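Local coordinates for ribosomal-protein-S5-alanine N-acetyltransferase (Vibrio fischeri, PDB 3IGR) that probably catalyses transfer of an acetyl group from acetyl-CoA to the N-terminal alanine of ribosomal protein uS5, at residues A[13-18]-A[60-65]; A[135-138]-A[143-146]; A[160-165]-A[172-177]. All blocks are in the same frame, centred on the assembly; numbering follows the deposited sequence.

Interaction 1 (A[13-18]-A[60-65]); sequences RLIKSS and ELHKHN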
loop_
_atom_site.group_PDB
_atom_site.type_symbol
_atom_site.label_atom_id
_atom_site.label_comp_id
_atom_site.label_asym_id
_atom_site.label_seq_id
_atom_site.Cartn_x
_atom_site.Cartn_y
_atom_site.Cartn_z
ATOM N N ARG A 13 -1.395 -18.714 8.318
ATOM C CA ARG A 13 -2.400 -19.728 8.568
ATOM C C ARG A 13 -2.666 -19.762 10.047
ATOM O O ARG A 13 -1.916 -19.177 10.826
ATOM C CB ARG A 13 -1.940 -21.108 8.062
ATOM C CG ARG A 13 -0.652 -21.642 8.692
ATOM C CD ARG A 13 -0.589 -23.161 8.558
ATOM N NE ARG A 13 0.691 -23.733 8.983
ATOM C CZ ARG A 13 1.047 -23.950 10.249
ATOM N NH1 ARG A 13 0.231 -23.634 11.258
ATOM N NH2 ARG A 13 2.231 -24.484 10.511
ATOM N N LEU A 14 -3.742 -20.435 10.437
ATOM C CA LEU A 14 -4.032 -20.606 11.861
ATOM C C LEU A 14 -3.005 -21.548 12.477
ATOM O O LEU A 14 -2.569 -22.505 11.842
ATOM C CB LEU A 14 -5.459 -21.114 12.072
ATOM C CG LEU A 14 -6.572 -20.090 11.808
ATOM C CD1 LEU A 14 -7.961 -20.741 11.904
ATOM C CD2 LEU A 14 -6.485 -18.901 12.773
ATOM N N ILE A 15 -2.601 -21.244 13.703
ATOM C CA ILE A 15 -1.676 -22.084 14.446
ATOM C C ILE A 15 -2.342 -23.421 14.791
ATOM O O ILE A 15 -3.568 -23.488 14.952
ATOM C CB ILE A 15 -1.138 -21.328 15.698
ATOM C CG1 ILE A 15 0.191 -21.919 16.185
ATOM C CG2 ILE A 15 -2.206 -21.210 16.804
ATOM C CD1 ILE A 15 0.814 -21.164 17.344
ATOM N N LYS A 16 -1.538 -24.485 14.870
ATOM C CA LYS A 16 -2.035 -25.833 15.131
ATOM C C LYS A 16 -1.279 -26.491 16.283
ATOM O O LYS A 16 -0.187 -26.055 16.651
ATOM C CB LYS A 16 -1.909 -26.714 13.879
ATOM C CG LYS A 16 -2.828 -26.337 12.725
ATOM C CD LYS A 16 -2.945 -27.455 11.696
ATOM C CE LYS A 16 -1.863 -27.340 10.630
ATOM N NZ LYS A 16 -2.375 -27.643 9.254
ATOM N N SER A 17 -1.857 -27.556 16.831
ATOM C CA SER A 17 -1.197 -28.350 17.864
ATOM C C SER A 17 0.241 -28.726 17.488
ATOM O O SER A 17 1.143 -28.607 18.318
ATOM C CB SER A 17 -2.017 -29.605 18.185
ATOM O OG SER A 17 -3.256 -29.264 18.789
ATOM N N SER A 18 0.453 -29.145 16.236
ATOM C CA SER A 18 1.780 -29.564 15.757
ATOM C C SER A 18 2.852 -28.464 15.775
ATOM O O SER A 18 4.043 -28.759 15.636
ATOM C CB SER A 18 1.676 -30.175 14.352
ATOM O OG SER A 18 0.890 -29.349 13.493
ATOM N N GLU A 60 -9.449 -24.698 20.818
ATOM C CA GLU A 60 -10.818 -24.680 21.322
ATOM C C GLU A 60 -11.515 -23.360 20.984
ATOM O O GLU A 60 -12.675 -23.346 20.563
ATOM C CB GLU A 60 -10.825 -24.963 22.831
ATOM C CG GLU A 60 -12.150 -25.476 23.394
ATOM C CD GLU A 60 -12.779 -26.644 22.495
ATOM O OE1 GLU A 60 -12.040 -27.786 22.463
ATOM O OE2 GLU A 60 -14.015 -26.614 21.919
ATOM N N LEU A 61 -10.790 -22.253 21.141
ATOM C CA LEU A 61 -11.316 -20.947 20.800
ATOM C C LEU A 61 -11.583 -20.838 19.294
ATOM O O LEU A 61 -12.595 -20.257 18.895
ATOM C CB LEU A 61 -10.381 -19.839 21.300
ATOM C CG LEU A 61 -10.141 -19.744 22.817
ATOM C CD1 LEU A 61 -8.918 -18.890 23.132
ATOM C CD2 LEU A 61 -11.365 -19.226 23.581
ATOM N N HIS A 62 -10.702 -21.423 18.471
ATOM C CA HIS A 62 -10.906 -21.460 17.007
ATOM C C HIS A 62 -12.230 -22.140 16.657
ATOM O O HIS A 62 -12.956 -21.668 15.787
ATOM C CB HIS A 62 -9.764 -22.182 16.257
ATOM C CG HIS A 62 -8.446 -21.455 16.252
ATOM N ND1 HIS A 62 -7.249 -22.095 15.996
ATOM C CD2 HIS A 62 -8.134 -20.152 16.472
ATOM C CE1 HIS A 62 -6.261 -21.219 16.060
ATOM N NE2 HIS A 62 -6.771 -20.033 16.348
ATOM N N LYS A 63 -12.537 -23.231 17.358
ATOM C CA LYS A 63 -13.716 -24.056 17.072
ATOM C C LYS A 63 -15.021 -23.277 17.237
ATOM O O LYS A 63 -15.939 -23.419 16.433
ATOM C CB LYS A 63 -13.725 -25.314 17.951
ATOM N N HIS A 64 -15.084 -22.449 18.275
ATOM C CA HIS A 64 -16.258 -21.610 18.556
ATOM C C HIS A 64 -16.096 -20.155 18.061
ATOM O O HIS A 64 -16.791 -19.245 18.526
ATOM C CB HIS A 64 -16.579 -21.635 20.051
ATOM N N ASN A 65 -15.184 -19.952 17.111
ATOM C CA ASN A 65 -14.926 -18.636 16.512
ATOM C C ASN A 65 -14.704 -17.508 17.535
ATOM O O ASN A 65 -15.094 -16.355 17.319
ATOM C CB ASN A 65 -16.013 -18.289 15.488
ATOM C CG ASN A 65 -16.007 -19.233 14.292
ATOM O OD1 ASN A 65 -15.196 -19.101 13.376
ATOM N ND2 ASN A 65 -16.913 -20.186 14.300
#
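His62 reaches from the last turn of helix 48-63 to Leu14, the last residue of strand 10-14, and to Ile15 just after it. The contact belongs to the GNAT fold. It joins a helix lying against the sheet to a strand near the sheet's edge. The chain runs on from this helix into strand 68-74, the antiparallel neighbour of strand 10-14.

The CB of His62 points at the strand. CG lies anti to the carbonyl carbon (chi1 -69°), which carries the imidazole out from the helix toward Leu14. Along the ring edge, His62 ND1 is 4.1 Å from Ile15 O. At the tip, His62 CE1 comes within 3.7 Å of that same oxygen, which sits at the ring edge and in its plane. The CG2 branch of Ile15 also approaches CE1, while its CG1 branch leads away. The Ile15 side chain also touches Leu55 and Leu58 of the helix.

One ring face is taken by Leu14. Its CD2 methyl makes a CH-pi contact, 4.1 Å from the His62 ring centroid and 27° off the normal. The ring atom nearest to Leu14 CD2 is His62 NE2, at 3.8 Å. His62 NE2 accepts a hydrogen bond from the backbone N of Tyr69, in the neighbouring strand. This is consistent with the ring proton resting on ND1. The bond would also fix how far the ring is rotated.

Just beyond His62 the helix ends in a Schellman motif. Asn65 is its C-prime residue, with Leu66 N bonded to Leu61 O. On the strand, Arg13 NH1 donates to Leu14 O at 3.1 Å and also forms a salt bridge with Asp19. Leu14 O lies in the guanidinium plane, just 1° out of it.

Interaction 2 (A[135-138]-A[143-146]); sequences AAYI and KSAK
Ser144 and Ala145, in the first turn of helix 142-150, rest against Tyr137 at the end of strand 132-137. Strand and helix follow each other through a short loop, so this is the close packing of a beta-alpha unit. Strand 132-137 runs parallel to strand 96-103, and helix 112-126 makes the crossover between them. In GNAT enzymes such a parallel pair typically flanks the acetyl-CoA site.

Ser144 comes first. Its backbone N is hydrogen-bonded to Asn141 OD1, at the start of the helix. Its CB points at the strand. The hydroxyl lies opposite the backbone N across the CA-CB bond (chi1 -173°). Ser144 OG then approaches Tyr137 CB at 3.8 Å. No hydrogen bond forms here. The oxygen is instead hydrogen-bonded to Tyr101 OH, on strand 96-103. The same oxygen thus touches one strand and bonds to the next.

Ala145 follows and meets the ring itself. Its CA stands over one face, 4.1 Å from the Tyr137 ring centroid and 16° off the normal. This is a CH-pi contact, shifted toward the rim. The methyl lies on the side of the phenol end. Ala145 CB is 3.5 Å from Tyr137 CE1 and 3.8 Å from Tyr137 CZ. The Tyr137 ring is turned to receive it: CG sits between the backbone N and the carbonyl carbon (chi1 68°), and the ring plane is roughly perpendicular to the plane through CA, CB and CG (chi2 93°).

Leu148, one turn further along the helix, also touches Tyr137, as do Ile173 and Thr175 of strand 168-178. Across 135-138 and 143-146 there is no hydrogen bond. The contact therefore rests on dispersion and on one C-H group, Ala145 CA, over the ring, with the serine's polar demand met by Tyr101.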
loop_
_atom_site.group_PDB
_atom_site.type_symbol
_atom_site.label_atom_id
_atom_site.label_comp_id
_atom_site.label_asym_id
_atom_site.label_seq_id
_atom_site.Cartn_x
_atom_site.Cartn_y
_atom_site.Cartn_z
ATOM N N ALA A 135 -6.385 -1.780 17.516
ATOM C CA ALA A 135 -4.945 -1.945 17.691
ATOM C C ALA A 135 -4.451 -0.766 18.510
ATOM O O ALA A 135 -4.999 0.341 18.391
ATOM C CB ALA A 135 -4.220 -1.983 16.345
ATOM N N ALA A 136 -3.452 -1.020 19.355
ATOM C CA ALA A 136 -2.864 -0.017 20.228
ATOM C C ALA A 136 -1.341 -0.179 20.186
ATOM O O ALA A 136 -0.833 -1.298 20.205
ATOM C CB ALA A 136 -3.359 -0.202 21.642
ATOM N N TYR A 137 -0.620 0.932 20.136
ATOM C CA TYR A 137 0.838 0.884 19.998
ATOM C C TYR A 137 1.504 1.991 20.798
ATOM O O TYR A 137 0.947 3.094 20.954
ATOM C CB TYR A 137 1.247 0.952 18.519
ATOM C CG TYR A 137 0.984 2.273 17.821
ATOM C CD1 TYR A 137 1.976 3.262 17.760
ATOM C CD2 TYR A 137 -0.243 2.526 17.188
ATOM C CE1 TYR A 137 1.761 4.468 17.103
ATOM C CE2 TYR A 137 -0.473 3.740 16.517
ATOM C CZ TYR A 137 0.526 4.697 16.481
ATOM O OH TYR A 137 0.299 5.891 15.848
ATOM N N ILE A 138 2.698 1.693 21.307
ATOM C CA ILE A 138 3.495 2.687 22.017
ATOM C C ILE A 138 3.952 3.739 20.972
ATOM O O ILE A 138 4.469 3.369 19.913
ATOM C CB ILE A 138 4.724 2.032 22.719
ATOM C CG1 ILE A 138 4.280 1.052 23.814
ATOM C CG2 ILE A 138 5.670 3.116 23.306
ATOM C CD1 ILE A 138 5.314 -0.055 24.152
ATOM N N LYS A 143 7.720 1.443 13.678
ATOM C CA LYS A 143 7.504 0.329 12.754
ATOM C C LYS A 143 6.050 -0.127 12.803
ATOM O O LYS A 143 5.405 -0.322 11.761
ATOM C CB LYS A 143 8.434 -0.837 13.073
ATOM C CG LYS A 143 9.865 -0.633 12.627
ATOM C CD LYS A 143 10.661 -1.913 12.799
ATOM C CE LYS A 143 11.166 -2.085 14.228
ATOM N NZ LYS A 143 12.601 -1.686 14.316
ATOM N N SER A 144 5.535 -0.270 14.025
ATOM C CA SER A 144 4.152 -0.602 14.235
ATOM C C SER A 144 3.203 0.502 13.758
ATOM O O SER A 144 2.168 0.205 13.166
ATOM C CB SER A 144 3.900 -0.897 15.709
ATOM O OG SER A 144 2.600 -1.379 15.868
ATOM N N ALA A 145 3.538 1.762 14.027
ATOM C CA ALA A 145 2.701 2.884 13.581
ATOM C C ALA A 145 2.534 2.848 12.059
ATOM O O ALA A 145 1.431 3.033 11.554
ATOM C CB ALA A 145 3.310 4.223 13.998
ATOM N N LYS A 146 3.631 2.597 11.346
ATOM C CA LYS A 146 3.612 2.603 9.878
ATOM C C LYS A 146 2.794 1.469 9.285
ATOM O O LYS A 146 2.092 1.665 8.294
ATOM C CB LYS A 146 5.025 2.650 9.298
ATOM C CG LYS A 146 5.510 4.085 8.988
ATOM C CD LYS A 146 5.104 5.104 10.095
ATOM C CE LYS A 146 3.693 5.698 9.874
ATOM N NZ LYS A 146 3.155 6.397 11.075
#

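Interaction 3 (A[160-165]-A[172-177]); sequences KKYLYI and HILTSK
The His172 imidazole carries Tyr162 over one face and Ile165 at its edge. It lies in strand 168-178, which forms a beta hairpin with 164-165 and also pairs antiparallel with 154-162. Between those two pairings comes a classic beta bulge, where Tyr162 and Leu163 both face Glu170. Tyr162 CD2 sits above the imidazole face, 3.5 Å from His172 CG and displaced toward the rim. Ile165 CD1 lies in the ring plane, 3.9 Å from His172 NE2. The two rings form an oblique aromatic pair, with centroids 5.2 Å apart and planes at 55°. Leu174 CD2 approaches the Tyr162 ring obliquely, 4.2 Å from Tyr162 CZ.

Tyr162 and Leu163 both direct their CB toward 172-177. Tyr162 has CG anti to its backbone N (chi1 -174°), and the side chain crosses His172 at about a right angle.

His172 is buried, and neither ND1 nor NE2 has a hydrogen-bond partner in the model. Its neighbours here are largely carbon, which would probably favour a neutral ring. A sodium ion lies about 6 Å from the side chain of Ile165. The Leu163 side chain meets the tip of the imidazole, with Leu163 CD1 3.8 Å from His172 CE1.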
loop_
_atom_site.group_PDB
_atom_site.type_symbol
_atom_site.label_atom_id
_atom_site.label_comp_id
_atom_site.label_asym_id
_atom_site.label_seq_id
_atom_site.Cartn_x
_atom_site.Cartn_y
_atom_site.Cartn_z
ATOM N N LYS A 160 -3.020 7.151 28.273
ATOM C CA LYS A 160 -1.804 7.309 29.070
ATOM C C LYS A 160 -1.598 6.084 29.971
ATOM O O LYS A 160 -2.575 5.513 30.482
ATOM C CB LYS A 160 -1.871 8.583 29.906
ATOM C CG LYS A 160 -1.930 9.859 29.059
ATOM C CD LYS A 160 -0.535 10.326 28.677
ATOM C CE LYS A 160 -0.579 11.450 27.638
ATOM N NZ LYS A 160 -1.095 12.715 28.227
ATOM N N LYS A 161 -0.332 5.697 30.161
ATOM C CA LYS A 161 0.037 4.697 31.178
ATOM C C LYS A 161 -0.878 3.469 31.061
ATOM O O LYS A 161 -1.566 3.068 31.998
ATOM C CB LYS A 161 -0.009 5.332 32.569
ATOM C CG LYS A 161 0.961 6.546 32.699
ATOM C CD LYS A 161 0.827 7.214 34.043
ATOM C CE LYS A 161 1.724 8.433 34.155
ATOM N NZ LYS A 161 0.950 9.526 34.837
ATOM N N TYR A 162 -0.855 2.882 29.871
ATOM C CA TYR A 162 -1.864 1.947 29.461
ATOM C C TYR A 162 -1.532 0.502 29.851
ATOM O O TYR A 162 -2.356 -0.183 30.451
ATOM C CB TYR A 162 -2.041 2.108 27.951
ATOM C CG TYR A 162 -3.157 1.307 27.353
ATOM C CD1 TYR A 162 -4.474 1.502 27.752
ATOM C CD2 TYR A 162 -2.895 0.383 26.347
ATOM C CE1 TYR A 162 -5.517 0.767 27.171
ATOM C CE2 TYR A 162 -3.915 -0.356 25.762
ATOM C CZ TYR A 162 -5.219 -0.162 26.179
ATOM O OH TYR A 162 -6.211 -0.902 25.596
ATOM N N LEU A 163 -0.327 0.061 29.496
ATOM C CA LEU A 163 0.153 -1.289 29.742
ATOM C C LEU A 163 1.496 -1.258 30.446
ATOM O O LEU A 163 2.333 -0.380 30.184
ATOM C CB LEU A 163 0.332 -2.048 28.433
ATOM C CG LEU A 163 -0.861 -2.826 27.935
ATOM C CD1 LEU A 163 -0.634 -3.302 26.480
ATOM C CD2 LEU A 163 -1.064 -4.007 28.885
ATOM N N TYR A 164 1.701 -2.227 31.325
ATOM C CA TYR A 164 2.917 -2.266 32.139
ATOM C C TYR A 164 3.929 -3.105 31.395
ATOM O O TYR A 164 3.728 -4.293 31.178
ATOM C CB TYR A 164 2.613 -2.848 33.520
ATOM C CG TYR A 164 3.691 -2.578 34.558
ATOM C CD1 TYR A 164 3.755 -1.349 35.218
ATOM C CD2 TYR A 164 4.656 -3.538 34.850
ATOM C CE1 TYR A 164 4.747 -1.080 36.179
ATOM C CE2 TYR A 164 5.674 -3.282 35.809
ATOM C CZ TYR A 164 5.703 -2.060 36.465
ATOM O OH TYR A 164 6.675 -1.811 37.413
ATOM N N ILE A 165 4.983 -2.452 30.929
ATOM C CA ILE A 165 5.942 -3.083 30.048
ATOM C C ILE A 165 7.346 -2.801 30.560
ATOM O O ILE A 165 7.700 -1.639 30.760
ATOM C CB ILE A 165 5.781 -2.557 28.596
ATOM C CG1 ILE A 165 4.461 -3.068 27.991
ATOM C CG2 ILE A 165 6.980 -2.977 27.742
ATOM C CD1 ILE A 165 4.029 -2.378 26.700
ATOM N N HIS A 172 -0.145 4.494 25.113
ATOM C CA HIS A 172 -0.440 3.851 23.833
ATOM C C HIS A 172 -1.403 4.674 23.021
ATOM O O HIS A 172 -2.366 5.234 23.573
ATOM C CB HIS A 172 -1.106 2.495 24.037
ATOM C CG HIS A 172 -0.163 1.413 24.448
ATOM N ND1 HIS A 172 -0.008 0.251 23.729
ATOM C CD2 HIS A 172 0.651 1.304 25.521
ATOM C CE1 HIS A 172 0.861 -0.533 24.339
ATOM N NE2 HIS A 172 1.272 0.080 25.435
ATOM N N ILE A 173 -1.158 4.719 21.713
ATOM C CA ILE A 173 -2.100 5.290 20.764
ATOM C C ILE A 173 -3.205 4.280 20.513
ATOM O O ILE A 173 -2.923 3.112 20.292
ATOM C CB ILE A 173 -1.409 5.659 19.416
ATOM C CG1 ILE A 173 -0.203 6.582 19.649
ATOM C CG2 ILE A 173 -2.403 6.276 18.454
ATOM C CD1 ILE A 173 -0.537 7.924 20.293
ATOM N N LEU A 174 -4.454 4.711 20.568
ATOM C CA LEU A 174 -5.563 3.805 20.263
ATOM C C LEU A 174 -5.983 4.026 18.818
ATOM O O LEU A 174 -6.188 5.164 18.385
ATOM C CB LEU A 174 -6.758 4.036 21.206
ATOM C CG LEU A 174 -6.438 4.157 22.709
ATOM C CD1 LEU A 174 -7.616 4.696 23.487
ATOM C CD2 LEU A 174 -5.981 2.826 23.259
ATOM N N THR A 175 -6.099 2.940 18.074
ATOM C CA THR A 175 -6.495 3.025 16.671
ATOM C C THR A 175 -7.515 1.954 16.338
ATOM O O THR A 175 -7.647 0.945 17.063
ATOM C CB THR A 175 -5.277 2.893 15.695
ATOM O OG1 THR A 175 -4.866 1.517 15.599
ATOM C CG2 THR A 175 -4.104 3.739 16.144
ATOM N N SER A 176 -8.251 2.157 15.247
ATOM C CA SER A 176 -9.175 1.124 14.816
ATOM C C SER A 176 -9.395 1.150 13.314
ATOM O O SER A 176 -9.112 2.141 12.645
ATOM C CB SER A 176 -10.514 1.259 15.543
ATOM O OG SER A 176 -11.224 2.340 14.981
ATOM N N LYS A 177 -9.873 0.033 12.789
ATOM C CA LYS A 177 -10.388 -0.017 11.441
ATOM C C LYS A 177 -11.813 -0.575 11.514
ATOM O O LYS A 177 -12.053 -1.571 12.200
ATOM C CB LYS A 177 -9.505 -0.915 10.576
ATOM C CG LYS A 177 -9.793 -0.777 9.083
ATOM C CD LYS A 177 -8.821 -1.613 8.255
ATOM C CE LYS A 177 -9.079 -1.370 6.770
ATOM N NZ LYS A 177 -7.972 -1.884 5.923
#

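How the interactions relate
All three contacts reach the same mixed sheet. Interactions 2 and 3 are neighbours, with centres 9 Å apart, because strands 132-137 and 168-178 pair antiparallel. Probable hydrogen bonds join them at 2.8 Å, from Ile173 N to Tyr137 O and from Thr175 N to Ala135 O. Ile138 CG1 also packs 3.6 Å from His172 NE2. Interaction 1 lies on the opposite side of the chain's centre. Its nearest atoms are about 17 Å from interaction 2 and about 16 Å from interaction 3. By analogy with other GNAT enzymes, acetyl-CoA would bind between strands 96-103 and 132-137, which places interaction 2 beside the probable site.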